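Local atomic coordinates of rhamnose ABC transporter, periplasmic rhamnose-binding protein (Kribbella flavida, PDB entry 4KVF), a protein that probably binds a sugar, likely rhamnose, outside the cytoplasmic membrane and hands it to an ABC transporter for uptake. Residues I140-T145 and A282-L287; Q217-S222 and K227-P232; R242-S247 and G251-T256; Y316-G319 and E323-L326. All blocks are in the same frame, centred on the assembly; numbering follows the deposited sequence.

Interaction 1: residues I140-T145 and A282-L287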
loop_
_atom_site.group_PDB
_atom_site.type_symbol
_atom_site.label_atom_id
_atom_site.label_comp_id
_atom_site.label_asym_id
_atom_site.label_seq_id
_atom_site.Cartn_x
_atom_site.Cartn_y
_atom_site.Cartn_z
ATOM N N ILE A 140 7.297 -4.027 -6.404
ATOM C CA ILE A 140 5.840 -4.065 -6.432
ATOM C C ILE A 140 5.296 -2.932 -5.567
ATOM O O ILE A 140 5.432 -2.943 -4.343
ATOM C CB ILE A 140 5.266 -5.408 -5.922
ATOM C CG1 ILE A 140 5.948 -6.587 -6.637
ATOM C CG2 ILE A 140 3.736 -5.440 -6.142
ATOM C CD1 ILE A 140 5.902 -6.496 -8.182
ATOM N N ASN A 141 4.682 -1.955 -6.226
ATOM C CA ASN A 141 4.098 -0.798 -5.561
ATOM C C ASN A 141 2.584 -0.954 -5.460
ATOM O O ASN A 141 1.905 -1.103 -6.483
ATOM C CB ASN A 141 4.440 0.477 -6.339
ATOM C CG ASN A 141 4.159 1.736 -5.540
ATOM O OD1 ASN A 141 3.667 1.661 -4.412
ATOM N ND2 ASN A 141 4.526 2.890 -6.096
ATOM N N GLN A 142 2.058 -0.932 -4.234
ATOM C CA GLN A 142 0.646 -1.237 -4.021
ATOM C C GLN A 142 -0.254 -0.197 -4.653
ATOM O O GLN A 142 -1.361 -0.507 -5.112
ATOM C CB GLN A 142 0.308 -1.380 -2.528
ATOM C CG GLN A 142 0.655 -0.176 -1.687
ATOM C CD GLN A 142 2.011 -0.320 -1.030
ATOM O OE1 GLN A 142 2.998 -0.649 -1.689
ATOM N NE2 GLN A 142 2.064 -0.090 0.279
ATOM N N ALA A 143 0.235 1.033 -4.705
ATOM C CA ALA A 143 -0.507 2.114 -5.349
ATOM C C ALA A 143 0.433 3.287 -5.437
ATOM O O ALA A 143 1.202 3.508 -4.512
ATOM C CB ALA A 143 -1.740 2.487 -4.526
ATOM N N THR A 144 0.365 4.039 -6.529
ATOM C CA THR A 144 1.241 5.195 -6.694
ATOM C C THR A 144 0.756 6.346 -5.823
ATOM O O THR A 144 -0.392 6.369 -5.382
ATOM C CB THR A 144 1.304 5.688 -8.145
ATOM O OG1 THR A 144 -0.004 6.054 -8.590
ATOM C CG2 THR A 144 1.873 4.602 -9.063
ATOM N N THR A 145 1.632 7.315 -5.583
ATOM C CA THR A 145 1.193 8.471 -4.825
ATOM C C THR A 145 0.155 9.254 -5.632
ATOM O O THR A 145 -0.771 9.830 -5.063
ATOM C CB THR A 145 2.352 9.380 -4.409
ATOM O OG1 THR A 145 3.043 9.828 -5.578
ATOM C CG2 THR A 145 3.312 8.633 -3.507
ATOM N N ALA A 282 -2.827 -8.877 0.310
ATOM C CA ALA A 282 -2.644 -10.212 -0.249
ATOM C C ALA A 282 -2.260 -10.139 -1.724
ATOM O O ALA A 282 -1.459 -10.940 -2.213
ATOM C CB ALA A 282 -3.898 -11.073 -0.047
ATOM N N ASP A 283 -2.816 -9.168 -2.439
ATOM C CA ASP A 283 -2.498 -9.028 -3.858
ATOM C C ASP A 283 -1.067 -8.562 -4.070
ATOM O O ASP A 283 -0.471 -8.833 -5.113
ATOM C CB ASP A 283 -3.457 -8.057 -4.564
ATOM C CG ASP A 283 -4.868 -8.600 -4.675
ATOM O OD1 ASP A 283 -5.057 -9.834 -4.591
ATOM O OD2 ASP A 283 -5.801 -7.783 -4.867
ATOM N N ILE A 284 -0.522 -7.830 -3.100
ATOM C CA ILE A 284 0.869 -7.394 -3.203
ATOM C C ILE A 284 1.802 -8.615 -3.202
ATOM O O ILE A 284 2.683 -8.749 -4.055
ATOM C CB ILE A 284 1.256 -6.456 -2.037
ATOM C CG1 ILE A 284 0.320 -5.245 -1.987
ATOM C CG2 ILE A 284 2.705 -5.984 -2.188
ATOM C CD1 ILE A 284 0.561 -4.372 -0.764
ATOM N N GLY A 285 1.590 -9.514 -2.251
ATOM C CA GLY A 285 2.410 -10.706 -2.147
ATOM C C GLY A 285 2.197 -11.634 -3.325
ATOM O O GLY A 285 3.130 -12.260 -3.830
ATOM N N TYR A 286 0.941 -11.735 -3.754
ATOM C CA TYR A 286 0.574 -12.563 -4.908
ATOM C C TYR A 286 1.251 -12.035 -6.174
ATOM O O TYR A 286 1.883 -12.788 -6.920
ATOM C CB TYR A 286 -0.958 -12.582 -5.037
ATOM C CG TYR A 286 -1.526 -13.464 -6.119
ATOM C CD1 TYR A 286 -1.511 -13.056 -7.449
ATOM C CD2 TYR A 286 -2.119 -14.677 -5.809
ATOM C CE1 TYR A 286 -2.054 -13.857 -8.445
ATOM C CE2 TYR A 286 -2.656 -15.485 -6.801
ATOM C CZ TYR A 286 -2.622 -15.061 -8.115
ATOM O OH TYR A 286 -3.161 -15.859 -9.108
ATOM N N LEU A 287 1.140 -10.733 -6.418
ATOM C CA LEU A 287 1.776 -10.146 -7.578
ATOM C C LEU A 287 3.292 -10.305 -7.517
ATOM O O LEU A 287 3.922 -10.590 -8.528
ATOM C CB LEU A 287 1.384 -8.669 -7.721
ATOM C CG LEU A 287 2.042 -7.891 -8.866
ATOM C CD1 LEU A 287 1.868 -8.602 -10.208
ATOM C CD2 LEU A 287 1.471 -6.472 -8.937
#
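Ile140 and Gln142 face Ile284 and Leu287 where the strand 138-141 of the six-stranded parallel sheet is covered by the helix 281-296, a buried strand-on-helix contact in one lobe of a type I periplasmic-binding-protein fold. Ile140 contributes the largest share. It leaves its backbone toward the helix, and its two branches then diverge. With chi1 at -51°, the CG2 methyl lies opposite the backbone N and enters the groove between Ile284 and Leu287, about one turn apart on the same helix face. There CG2 packs 3.7 Å from Leu287 CD2 on one flank and 4.1 Å from Ile284 CG2 on the other, and it also stands 4.1 Å from the carbonyl oxygen Ile284 O. The second branch runs through CG1 to its tip, where Ile140 CD1 lies 4.2 Å from Leu287 CG. The Ile140 and Leu287 side chains meet at a slant. Phe127 and Val125 of the strand 123-127 and Ile324 of the strand 323-325 close round Ile140 within the sheet. Just past the strand, where the chain leaves the sheet for the helix 145-159, Gln142 makes the remaining contact with its aliphatic root. Ile284 reaches it from the helix with an extended chi2 of 174°. The amide of Gln142 turns elsewhere, its NE2 being hydrogen-bonded to Asp128 OD1, so what Ile284 touches is apolar: its CD1 methyl sits 3.5 Å from Gln142 CB.

Interaction 2: residues Q217-S222 and K227-P232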
loop_
_atom_site.group_PDB
_atom_site.type_symbol
_atom_site.label_atom_id
_atom_site.label_comp_id
_atom_site.label_asym_id
_atom_site.label_seq_id
_atom_site.Cartn_x
_atom_site.Cartn_y
_atom_site.Cartn_z
ATOM N N GLN A 217 -12.170 16.568 16.228
ATOM C CA GLN A 217 -13.086 17.407 16.983
ATOM C C GLN A 217 -12.780 18.875 16.706
ATOM O O GLN A 217 -13.684 19.684 16.480
ATOM C CB GLN A 217 -12.898 17.101 18.467
ATOM C CG GLN A 217 -13.976 17.581 19.398
ATOM C CD GLN A 217 -13.776 17.010 20.792
ATOM O OE1 GLN A 217 -12.639 16.793 21.221
ATOM N NE2 GLN A 217 -14.875 16.736 21.493
ATOM N N GLY A 218 -11.495 19.210 16.712
ATOM C CA GLY A 218 -11.069 20.580 16.494
ATOM C C GLY A 218 -11.434 21.099 15.117
ATOM O O GLY A 218 -11.821 22.258 14.966
ATOM N N LEU A 219 -11.312 20.246 14.106
ATOM C CA LEU A 219 -11.641 20.653 12.739
ATOM C C LEU A 219 -13.115 21.000 12.624
ATOM O O LEU A 219 -13.493 22.023 12.041
ATOM C CB LEU A 219 -11.283 19.552 11.728
ATOM C CG LEU A 219 -9.797 19.359 11.404
ATOM C CD1 LEU A 219 -9.583 18.104 10.555
ATOM C CD2 LEU A 219 -9.250 20.590 10.692
ATOM N N LEU A 220 -13.953 20.156 13.208
ATOM C CA LEU A 220 -15.394 20.338 13.093
ATOM C C LEU A 220 -15.912 21.555 13.845
ATOM O O LEU A 220 -16.905 22.171 13.441
ATOM C CB LEU A 220 -16.115 19.072 13.544
ATOM C CG LEU A 220 -15.943 17.974 12.495
ATOM C CD1 LEU A 220 -16.411 16.624 13.011
ATOM C CD2 LEU A 220 -16.725 18.370 11.258
ATOM N N GLN A 221 -15.248 21.899 14.943
ATOM C CA GLN A 221 -15.633 23.078 15.714
ATOM C C GLN A 221 -15.157 24.352 15.022
ATOM O O GLN A 221 -15.840 25.374 15.047
ATOM C CB GLN A 221 -15.087 23.003 17.146
ATOM C CG GLN A 221 -15.778 21.963 18.019
ATOM C CD GLN A 221 -15.196 21.887 19.423
ATOM O OE1 GLN A 221 -14.420 22.752 19.835
ATOM N NE2 GLN A 221 -15.567 20.844 20.165
ATOM N N SER A 222 -13.993 24.274 14.385
ATOM C CA SER A 222 -13.393 25.439 13.749
ATOM C C SER A 222 -14.007 25.763 12.386
ATOM O O SER A 222 -14.076 26.924 11.999
ATOM C CB SER A 222 -11.886 25.241 13.617
ATOM O OG SER A 222 -11.345 24.838 14.859
ATOM N N LYS A 227 -17.509 19.898 4.903
ATOM C CA LYS A 227 -18.258 18.786 4.324
ATOM C C LYS A 227 -17.560 17.434 4.489
ATOM O O LYS A 227 -18.208 16.411 4.677
ATOM C CB LYS A 227 -18.550 19.037 2.838
ATOM C CG LYS A 227 -19.709 19.988 2.575
ATOM C CD LYS A 227 -20.370 19.655 1.244
ATOM C CE LYS A 227 -21.284 20.769 0.758
ATOM N NZ LYS A 227 -21.692 20.547 -0.663
ATOM N N VAL A 228 -16.238 17.423 4.379
ATOM C CA VAL A 228 -15.497 16.169 4.403
ATOM C C VAL A 228 -14.202 16.330 5.169
ATOM O O VAL A 228 -13.488 17.308 4.976
ATOM C CB VAL A 228 -15.135 15.691 2.974
ATOM C CG1 VAL A 228 -14.579 14.276 3.011
ATOM C CG2 VAL A 228 -16.354 15.749 2.049
ATOM N N ILE A 229 -13.902 15.366 6.035
ATOM C CA ILE A 229 -12.564 15.229 6.581
ATOM C C ILE A 229 -11.925 14.066 5.845
ATOM O O ILE A 229 -12.493 12.975 5.814
ATOM C CB ILE A 229 -12.580 14.911 8.087
ATOM C CG1 ILE A 229 -13.232 16.059 8.864
ATOM C CG2 ILE A 229 -11.162 14.643 8.577
ATOM C CD1 ILE A 229 -13.238 15.869 10.363
ATOM N N VAL A 230 -10.755 14.301 5.247
ATOM C CA VAL A 230 -10.006 13.261 4.549
ATOM C C VAL A 230 -8.799 12.920 5.412
ATOM O O VAL A 230 -7.967 13.782 5.669
ATOM C CB VAL A 230 -9.464 13.761 3.176
ATOM C CG1 VAL A 230 -8.696 12.657 2.454
ATOM C CG2 VAL A 230 -10.595 14.290 2.295
ATOM N N SER A 231 -8.701 11.680 5.878
ATOM C CA SER A 231 -7.585 11.306 6.746
ATOM C C SER A 231 -6.790 10.172 6.128
ATOM O O SER A 231 -7.200 9.013 6.209
ATOM C CB SER A 231 -8.108 10.905 8.130
ATOM O OG SER A 231 -7.045 10.793 9.062
ATOM N N PRO A 232 -5.649 10.505 5.498
ATOM C CA PRO A 232 -4.810 9.511 4.823
ATOM C C PRO A 232 -3.880 8.822 5.814
ATOM O O PRO A 232 -2.662 8.816 5.649
ATOM C CB PRO A 232 -4.020 10.354 3.821
ATOM C CG PRO A 232 -3.860 11.683 4.519
ATOM C CD PRO A 232 -5.169 11.885 5.278
#
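Ile229 meets Leu219 and Leu220 through its terminal methyl, three buried aliphatic side chains joining the helix 209-222 to the strand 226-231. The methyl Ile229 CD1 comes to 4.0 Å from the branch carbon Leu220 CG and to 4.3 Å from Leu219 CD1, a light contact made at both of these neighbouring helix residues. The reach is set by the strand side: Ile229 has CG1 opposite its carbonyl carbon (chi1 -62°) and a nearly straight chi2 of -177°, which carries CD1 out from the sheet to the helix. Leu219 leaves its backbone pointing at the strand, whereas Leu220 starts off to one side, and it is its branch carbon that comes nearest, the side chain slanting across Ile229. The next shell fills in the flanks. Leu219 also packs on Ala167 of the strand 164-170, and Leu220 on Tyr243 and Val244 of the helix 234-245. One residue earlier than Leu219, Gly218 O takes two donors from the last helix residue, Ser222 N at 3.0 Å and Ser222 OG at 2.6 Å, which arrive from opposite faces of the carbonyl plane. Near the start of the strand, Lys227 NZ is hydrogen-bonded to the carbonyls of Ala160 and Ser163, while the backbone pairs with strands 164-170 and 254-257. Helix and strand form the second half of a beta-alpha-beta crossover, from the strand 197-204 over 164-170 to 226-231, in the alpha/beta lobe built on the four-stranded parallel sheet.

Interaction 3: residues R242-S247 and G251-T256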
loop_
_atom_site.group_PDB
_atom_site.type_symbol
_atom_site.label_atom_id
_atom_site.label_comp_id
_atom_site.label_asym_id
_atom_site.label_seq_id
_atom_site.Cartn_x
_atom_site.Cartn_y
_atom_site.Cartn_z
ATOM N N ARG A 242 -14.610 7.599 14.825
ATOM C CA ARG A 242 -15.074 7.345 16.181
ATOM C C ARG A 242 -15.632 8.620 16.800
ATOM O O ARG A 242 -16.636 8.581 17.506
ATOM C CB ARG A 242 -13.966 6.758 17.059
ATOM C CG ARG A 242 -14.469 6.280 18.418
ATOM C CD ARG A 242 -13.388 5.564 19.208
ATOM N NE ARG A 242 -12.342 6.474 19.663
ATOM C CZ ARG A 242 -11.136 6.562 19.117
ATOM N NH1 ARG A 242 -10.253 7.422 19.603
ATOM N NH2 ARG A 242 -10.808 5.791 18.084
ATOM N N TYR A 243 -14.990 9.753 16.532
ATOM C CA TYR A 243 -15.527 11.015 17.027
ATOM C C TYR A 243 -16.857 11.339 16.364
ATOM O O TYR A 243 -17.838 11.623 17.038
ATOM C CB TYR A 243 -14.579 12.195 16.815
ATOM C CG TYR A 243 -15.284 13.490 17.139
ATOM C CD1 TYR A 243 -15.600 13.808 18.444
ATOM C CD2 TYR A 243 -15.673 14.372 16.138
ATOM C CE1 TYR A 243 -16.267 14.976 18.757
ATOM C CE2 TYR A 243 -16.348 15.550 16.441
ATOM C CZ TYR A 243 -16.637 15.846 17.752
ATOM O OH TYR A 243 -17.301 17.014 18.070
ATOM N N VAL A 244 -16.877 11.326 15.035
ATOM C CA VAL A 244 -18.089 11.677 14.300
ATOM C C VAL A 244 -19.265 10.756 14.646
ATOM O O VAL A 244 -20.393 11.222 14.809
ATOM C CB VAL A 244 -17.824 11.742 12.778
ATOM C CG1 VAL A 244 -19.122 11.868 12.006
ATOM C CG2 VAL A 244 -16.905 12.922 12.473
ATOM N N SER A 245 -18.986 9.466 14.811
ATOM C CA SER A 245 -20.016 8.480 15.135
ATOM C C SER A 245 -20.752 8.799 16.433
ATOM O O SER A 245 -21.952 8.545 16.558
ATOM C CB SER A 245 -19.398 7.082 15.215
ATOM O OG SER A 245 -20.395 6.091 15.397
ATOM N N ALA A 246 -20.040 9.373 17.395
ATOM C CA ALA A 246 -20.625 9.637 18.707
ATOM C C ALA A 246 -20.873 11.127 18.955
ATOM O O ALA A 246 -20.994 11.562 20.101
ATOM C CB ALA A 246 -19.744 9.052 19.801
ATOM N N SER A 247 -20.961 11.902 17.876
ATOM C CA SER A 247 -21.168 13.344 17.977
ATOM C C SER A 247 -22.400 13.778 17.195
ATOM O O SER A 247 -23.037 12.971 16.519
ATOM C CB SER A 247 -19.958 14.088 17.414
ATOM O OG SER A 247 -19.986 14.045 16.002
ATOM N N GLY A 251 -23.728 11.936 10.078
ATOM C CA GLY A 251 -24.554 12.168 8.905
ATOM C C GLY A 251 -24.400 13.559 8.314
ATOM O O GLY A 251 -24.785 13.800 7.170
ATOM N N LYS A 252 -23.827 14.474 9.093
ATOM C CA LYS A 252 -23.697 15.873 8.690
ATOM C C LYS A 252 -22.336 16.183 8.069
ATOM O O LYS A 252 -22.195 17.145 7.315
ATOM C CB LYS A 252 -23.959 16.804 9.881
ATOM N N VAL A 253 -21.334 15.371 8.392
ATOM C CA VAL A 253 -20.020 15.499 7.768
ATOM C C VAL A 253 -19.551 14.118 7.321
ATOM O O VAL A 253 -19.823 13.114 7.989
ATOM C CB VAL A 253 -18.986 16.165 8.715
ATOM C CG1 VAL A 253 -18.715 15.288 9.923
ATOM C CG2 VAL A 253 -17.687 16.463 7.978
ATOM N N ALA A 254 -18.882 14.056 6.175
ATOM C CA ALA A 254 -18.377 12.787 5.673
ATOM C C ALA A 254 -16.948 12.583 6.147
ATOM O O ALA A 254 -16.205 13.546 6.333
ATOM C CB ALA A 254 -18.440 12.740 4.158
ATOM N N ILE A 255 -16.572 11.324 6.347
ATOM C CA ILE A 255 -15.201 10.975 6.687
ATOM C C ILE A 255 -14.690 9.999 5.643
ATOM O O ILE A 255 -15.343 8.994 5.379
ATOM C CB ILE A 255 -15.120 10.292 8.079
ATOM C CG1 ILE A 255 -15.696 11.199 9.169
ATOM C CG2 ILE A 255 -13.685 9.906 8.403
ATOM C CD1 ILE A 255 -14.803 12.379 9.513
ATOM N N THR A 256 -13.547 10.298 5.029
ATOM C CA THR A 256 -12.913 9.344 4.119
ATOM C C THR A 256 -11.396 9.360 4.338
ATOM O O THR A 256 -10.923 9.991 5.276
ATOM C CB THR A 256 -13.284 9.612 2.643
ATOM O OG1 THR A 256 -12.786 8.545 1.824
ATOM C CG2 THR A 256 -12.707 10.938 2.161
#
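A small aliphatic cluster, Val244 against Val253 and Ile255, closes the beta-alpha-beta unit formed by the strand 226-231, the helix 234-245 and the strand 254-257, at the edge of the four-stranded parallel sheet. All three side chains are buried and leave their backbones facing the opposing segment. Val244, in the last turn of the helix, works with both methyls. Its CG2 settles 3.7 Å from Ile255 CD1 and 3.9 Å from Val253 CG1, while its CG1 lies 4.0 Å from the same Val253 methyl, so this methyl rests against both branches of Val244. Val253 presents that methyl because a chi1 of 65° sets CG1 between its backbone N and carbonyl carbon. Ile255 lies antiparallel to Val244 as a side chain, the two sliding past each other, and Ile255 also packs on Ile237 and Ala240 of the helix. Leu220 of the helix 209-222 and Thr272 border Val244. The helix gives way to a turn that brings the chain back to the strand, and Ser247 packs back on the helix end: its CB lies on one face of the Tyr243 ring, 3.8 Å above the plane and toward the rim. Ser247 OG is hydrogen-bonded to Tyr249 N as well as to Val244 O. That carbonyl oxygen, Val244 O, receives Ser247 N at 3.2 Å and Ser247 OG at 3.1 Å, both from the same face of its carbonyl plane.

Interaction 4: residues Y316-G319 and E323-L326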
loop_
_atom_site.group_PDB
_atom_site.type_symbol
_atom_site.label_atom_id
_atom_site.label_comp_id
_atom_site.label_asym_id
_atom_site.label_seq_id
_atom_site.Cartn_x
_atom_site.Cartn_y
_atom_site.Cartn_z
ATOM N N TYR A 316 0.260 -7.366 -16.518
ATOM C CA TYR A 316 0.974 -6.206 -16.004
ATOM C C TYR A 316 1.988 -5.686 -17.001
ATOM O O TYR A 316 2.584 -6.460 -17.742
ATOM C CB TYR A 316 1.652 -6.538 -14.675
ATOM C CG TYR A 316 0.644 -6.457 -13.559
ATOM C CD1 TYR A 316 0.410 -5.252 -12.907
ATOM C CD2 TYR A 316 -0.145 -7.547 -13.239
ATOM C CE1 TYR A 316 -0.547 -5.151 -11.911
ATOM C CE2 TYR A 316 -1.109 -7.462 -12.247
ATOM C CZ TYR A 316 -1.294 -6.260 -11.576
ATOM O OH TYR A 316 -2.262 -6.170 -10.602
ATOM N N THR A 317 2.156 -4.367 -17.032
ATOM C CA THR A 317 3.232 -3.762 -17.821
ATOM C C THR A 317 4.209 -3.112 -16.843
ATOM O O THR A 317 3.809 -2.321 -15.986
ATOM C CB THR A 317 2.710 -2.701 -18.790
ATOM O OG1 THR A 317 1.769 -3.284 -19.713
ATOM C CG2 THR A 317 3.885 -2.092 -19.595
ATOM N N VAL A 318 5.486 -3.466 -16.950
ATOM C CA VAL A 318 6.505 -2.906 -16.077
ATOM C C VAL A 318 6.656 -1.418 -16.370
ATOM O O VAL A 318 6.708 -1.010 -17.534
ATOM C CB VAL A 318 7.868 -3.608 -16.303
ATOM C CG1 VAL A 318 8.920 -3.035 -15.393
ATOM C CG2 VAL A 318 7.746 -5.112 -16.079
ATOM N N GLY A 319 6.709 -0.603 -15.320
ATOM C CA GLY A 319 6.869 0.831 -15.500
ATOM C C GLY A 319 8.324 1.263 -15.427
ATOM O O GLY A 319 9.235 0.438 -15.530
ATOM N N GLU A 323 9.413 -0.575 -11.664
ATOM C CA GLU A 323 8.240 -0.474 -10.796
ATOM C C GLU A 323 7.038 -1.111 -11.457
ATOM O O GLU A 323 6.719 -0.812 -12.614
ATOM C CB GLU A 323 7.920 0.988 -10.468
ATOM C CG GLU A 323 6.640 1.136 -9.686
ATOM C CD GLU A 323 6.382 2.563 -9.236
ATOM O OE1 GLU A 323 5.780 3.335 -10.013
ATOM O OE2 GLU A 323 6.800 2.914 -8.117
ATOM N N ILE A 324 6.388 -2.011 -10.721
ATOM C CA ILE A 324 5.169 -2.645 -11.161
ATOM C C ILE A 324 4.054 -2.226 -10.208
ATOM O O ILE A 324 4.112 -2.519 -9.022
ATOM C CB ILE A 324 5.307 -4.185 -11.137
ATOM C CG1 ILE A 324 6.493 -4.603 -12.020
ATOM C CG2 ILE A 324 4.019 -4.838 -11.610
ATOM C CD1 ILE A 324 6.841 -6.097 -11.917
ATOM N N VAL A 325 3.056 -1.520 -10.732
ATOM C CA VAL A 325 2.013 -0.945 -9.870
ATOM C C VAL A 325 0.834 -1.892 -9.797
ATOM O O VAL A 325 0.272 -2.253 -10.836
ATOM C CB VAL A 325 1.528 0.409 -10.445
ATOM C CG1 VAL A 325 0.409 0.983 -9.570
ATOM C CG2 VAL A 325 2.707 1.373 -10.521
ATOM N N LEU A 326 0.454 -2.293 -8.581
ATOM C CA LEU A 326 -0.597 -3.287 -8.393
ATOM C C LEU A 326 -1.894 -2.819 -9.040
ATOM O O LEU A 326 -2.578 -3.577 -9.727
ATOM C CB LEU A 326 -0.817 -3.565 -6.899
ATOM C CG LEU A 326 -2.037 -4.397 -6.501
ATOM C CD1 LEU A 326 -1.956 -5.815 -7.086
ATOM C CD2 LEU A 326 -2.158 -4.443 -4.982
HETATM O O HOH W 1 3.054 -1.143 -13.685
#
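Tyr316 lies across the end of the segment 323-326 with its ring edge turned to two backbone carbonyls. The hydroxyl donates to Leu326 O, 2.8 Å away, meeting that oxygen in the carbonyl plane on a lone pair, and the neighbouring ring carbon CE1 has Val325 O 3.2 Å off its edge, in the plane of the ring. A chi1 of -81° places CG opposite the tyrosine's own carbonyl carbon and swings the ring over to these acceptors. Ile324 runs at about a right angle to the ring and touches it obliquely, its CG2 3.9 Å from Tyr316 CD1. Leu326 slants past the phenol instead: although Leu326 leaves its backbone heading away, its CD1 returns to within 3.5 Å of Tyr316 OH. The backbones run roughly antiparallel, 143° apart, joined by a three-residue connection. Strand 323-325 is the outermost of the six-stranded parallel sheet, whereas 315-317 pairs with 307-309, and direct backbone bonding between the two segments is confined to the residues flanking that connection, where Gly319 N gives a hydrogen bond of 2.7 Å to Glu323 O. Farther from it a water bridges the segments, donating to Thr317 O at 2.7 Å and accepting from Val325 N at 3.0 Å. Val318 touches Ile324 through CG2, 4.3 Å from Ile324 CG1. Leu287 of the helix 281-296 packs on both Tyr316 and Ile324, and Glu323 extends its carboxylate toward the adjacent strand, where OE2 is hydrogen-bonded to Asn141 ND2.

In the fold
The four contacts fall into two pairs, one in each alpha/beta lobe. Interactions 1 and 4, with centres about 9 Å apart, share the six-stranded sheet, where strands 138-141 and 323-325 are neighbours: Asn141 N and O probably hydrogen-bond to Ile324 O and Leu326 N, respectively. Interactions 2 and 3, also about 9 Å apart between centres, share the four-stranded sheet through strands 226-231 and 254-257. Centres of different pairs lie about 30 to 37 Å apart. Along the chain, interactions 2 and 3 follow in turn between the two halves of interaction 1, and interaction 4 comes last. The chain thus leaves the first lobe, builds the second and returns, as in type I periplasmic binding proteins.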